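Local coordinates for protein CDC25-like phosphatase YCH1 (PDB 3FS5) that acts as a protein phosphatase of the Cdc25 type, built on a single rhodanese-like domain, at residues Met1-Ser5 with Leu105-Thr110. Residue numbers count along the deposited sequence, not the author numbering.
Sequences MDSYS and LRSLDT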
ATOM      1  N   MET A   1      -3.421  15.814  -5.036  1.00 53.56           N
ATOM      2  CA  MET A   1      -4.217  15.429  -6.237  1.00 53.65           C
ATOM      3  C   MET A   1      -5.190  16.549  -6.596  1.00 53.41           C
ATOM      4  O   MET A   1      -5.523  17.386  -5.755  1.00 53.43           O
ATOM      5  CB  MET A   1      -4.964  14.122  -5.962  1.00 53.44           C
ATOM      6  CG  MET A   1      -4.033  12.982  -5.575  1.00 53.14           C
ATOM      7  SD  MET A   1      -4.884  11.467  -5.106  1.00 53.48           S
ATOM      8  CE  MET A   1      -5.372  11.855  -3.420  1.00 52.85           C
ATOM      9  N   ASP A   2      -5.649  16.559  -7.843  1.00 52.77           N
ATOM     10  CA  ASP A   2      -6.551  17.606  -8.317  1.00 51.95           C
ATOM     11  C   ASP A   2      -8.006  17.204  -8.557  1.00 49.20           C
ATOM     12  O   ASP A   2      -8.884  18.066  -8.611  1.00 49.63           O
ATOM     13  CB  ASP A   2      -5.980  18.220  -9.598  1.00 54.79           C
ATOM     14  CG  ASP A   2      -5.529  17.167 -10.595  1.00 57.41           C
ATOM     15  OD1 ASP A   2      -6.371  16.352 -11.028  1.00 59.29           O
ATOM     16  OD2 ASP A   2      -4.328  17.153 -10.943  1.00 59.51           O
ATOM     17  N   SER A   3      -8.265  15.909  -8.707  1.00 45.12           N
ATOM     18  CA  SER A   3      -9.628  15.454  -8.953  1.00 40.52           C
ATOM     19  C   SER A   3      -9.891  14.067  -8.385  1.00 37.73           C
ATOM     20  O   SER A   3      -9.090  13.531  -7.617  1.00 37.24           O
ATOM     21  CB  SER A   3      -9.916  15.454 -10.458  1.00 40.90           C
ATOM     22  OG  SER A   3      -9.061  14.554 -11.140  1.00 41.59           O
ATOM     23  N   TYR A   4     -11.026  13.491  -8.768  1.00 32.93           N
ATOM     24  CA  TYR A   4     -11.403  12.169  -8.302  1.00 29.88           C
ATOM     25  C   TYR A   4     -11.325  11.139  -9.419  1.00 27.58           C
ATOM     26  O   TYR A   4     -11.904  10.062  -9.315  1.00 26.22           O
ATOM     27  CB  TYR A   4     -12.819  12.203  -7.717  1.00 30.91           C
ATOM     28  CG  TYR A   4     -12.926  13.034  -6.459  1.00 31.58           C
ATOM     29  CD1 TYR A   4     -13.205  14.399  -6.519  1.00 32.82           C
ATOM     30  CD2 TYR A   4     -12.697  12.461  -5.209  1.00 31.88           C
ATOM     31  CE1 TYR A   4     -13.253  15.175  -5.360  1.00 32.19           C
ATOM     32  CE2 TYR A   4     -12.742  13.223  -4.048  1.00 33.42           C
ATOM     33  CZ  TYR A   4     -13.020  14.580  -4.130  1.00 34.03           C
ATOM     34  OH  TYR A   4     -13.049  15.333  -2.981  1.00 33.49           O
ATOM     35  N   SER A   5     -10.592  11.477 -10.478  1.00 24.19           N
ATOM     36  CA  SER A   5     -10.434  10.595 -11.627  1.00 23.57           C
ATOM     37  C   SER A   5      -9.393   9.508 -11.379  1.00 22.65           C
ATOM     38  O   SER A   5      -8.447   9.700 -10.624  1.00 22.07           O
ATOM     39  CB  SER A   5     -10.031  11.410 -12.861  1.00 26.06           C
ATOM     40  OG  SER A   5      -9.719  10.559 -13.951  1.00 29.48           O
ATOM     41  N   LEU A 105      -9.782   7.474  -2.354  1.00 19.45           N
ATOM     42  CA  LEU A 105      -9.834   8.730  -3.087  1.00 21.38           C
ATOM     43  C   LEU A 105     -11.218   9.356  -3.041  1.00 22.93           C
ATOM     44  O   LEU A 105     -11.358  10.549  -2.770  1.00 23.16           O
ATOM     45  CB  LEU A 105      -9.423   8.509  -4.545  1.00 21.35           C
ATOM     46  CG  LEU A 105      -9.423   9.736  -5.463  1.00 23.15           C
ATOM     47  CD1 LEU A 105      -8.505  10.815  -4.906  1.00 22.10           C
ATOM     48  CD2 LEU A 105      -8.970   9.321  -6.855  1.00 23.02           C
ATOM     49  N   ARG A 106     -12.240   8.548  -3.300  1.00 22.98           N
ATOM     50  CA  ARG A 106     -13.605   9.045  -3.298  1.00 25.62           C
ATOM     51  C   ARG A 106     -14.103   9.455  -1.914  1.00 25.05           C
ATOM     52  O   ARG A 106     -15.094  10.176  -1.803  1.00 25.19           O
ATOM     53  CB  ARG A 106     -14.548   8.003  -3.916  1.00 26.12           C
ATOM     54  CG  ARG A 106     -14.311   7.762  -5.409  1.00 31.59           C
ATOM     55  CD  ARG A 106     -14.525   9.038  -6.202  1.00 35.34           C
ATOM     56  NE  ARG A 106     -14.160   8.927  -7.615  1.00 37.97           N
ATOM     57  CZ  ARG A 106     -14.778   8.150  -8.501  1.00 39.29           C
ATOM     58  NH1 ARG A 106     -14.368   8.130  -9.760  1.00 39.65           N
ATOM     59  NH2 ARG A 106     -15.798   7.389  -8.128  1.00 41.49           N
ATOM     60  N   SER A 107     -13.414   9.019  -0.862  1.00 24.76           N
ATOM     61  CA  SER A 107     -13.827   9.365   0.495  1.00 25.63           C
ATOM     62  C   SER A 107     -13.157  10.636   1.004  1.00 25.24           C
ATOM     63  O   SER A 107     -13.460  11.098   2.103  1.00 23.97           O
ATOM     64  CB  SER A 107     -13.534   8.213   1.467  1.00 27.09           C
ATOM     65  OG  SER A 107     -12.155   8.146   1.793  1.00 32.02           O
ATOM     66  N   LEU A 108     -12.257  11.204   0.203  1.00 25.84           N
ATOM     67  CA  LEU A 108     -11.539  12.423   0.582  1.00 27.44           C
ATOM     68  C   LEU A 108     -12.277  13.698   0.184  1.00 29.32           C
ATOM     69  O   LEU A 108     -12.892  13.757  -0.878  1.00 29.14           O
ATOM     70  CB  LEU A 108     -10.153  12.449  -0.073  1.00 26.50           C
ATOM     71  CG  LEU A 108      -9.137  11.357   0.268  1.00 25.44           C
ATOM     72  CD1 LEU A 108      -7.850  11.600  -0.511  1.00 25.80           C
ATOM     73  CD2 LEU A 108      -8.862  11.357   1.755  1.00 25.61           C
ATOM     74  N   ASP A 109     -12.211  14.715   1.041  1.00 32.96           N
ATOM     75  CA  ASP A 109     -12.837  16.006   0.757  1.00 36.03           C
ATOM     76  C   ASP A 109     -11.903  16.761  -0.175  1.00 36.47           C
ATOM     77  O   ASP A 109     -10.732  16.409  -0.302  1.00 34.15           O
ATOM     78  CB  ASP A 109     -13.010  16.834   2.032  1.00 40.58           C
ATOM     79  CG  ASP A 109     -14.032  16.253   2.972  1.00 45.86           C
ATOM     80  OD1 ASP A 109     -15.198  16.099   2.551  1.00 49.02           O
ATOM     81  OD2 ASP A 109     -13.670  15.957   4.133  1.00 48.71           O
ATOM     82  N   THR A 110     -12.413  17.808  -0.813  1.00 36.27           N
ATOM     83  CA  THR A 110     -11.595  18.597  -1.723  1.00 38.52           C
ATOM     84  C   THR A 110     -10.382  19.170  -0.987  1.00 38.89           C
ATOM     85  O   THR A 110      -9.325  19.386  -1.583  1.00 40.27           O
ATOM     86  CB  THR A 110     -12.410  19.754  -2.347  1.00 38.98           C
ATOM     87  OG1 THR A 110     -12.896  20.615  -1.310  1.00 41.62           O
ATOM     88  CG2 THR A 110     -13.593  19.207  -3.132  1.00 38.97           C
TER
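Here the N-terminal loop packs against the C-terminal end of helix 96-106 and the turn leaving it, a tertiary contact at the margin of the rhodanese-like fold. Y4 has the largest area covered, 154 Å². Y4 CE2 lies 3.3 Å from L105 O, which sits near the ring plane at its edge, and the hydroxyl donates a hydrogen bond of 2.6 Å from Y4 OH to L108 O. That same L105 O accepts the backbone bond from L108 N (3.2 Å) that closes the turn. R106 then reaches back to the loop: R106 NE and NH1 both donate to Y4 O, at 3.0 and 3.2 Å. Deeper in, M1 CE meets L105 CD1 at 3.6 Å and L108 CD1 at 3.8 Å, where L118 of strand 116-121 also touches M1 and L105. Every hydrogen bond across the contact runs from a side chain to a main-chain carbonyl, so the polar part depends on the tyrosine and arginine side chains and on the backbone course at L108 and Y4, not on the side chain of L108.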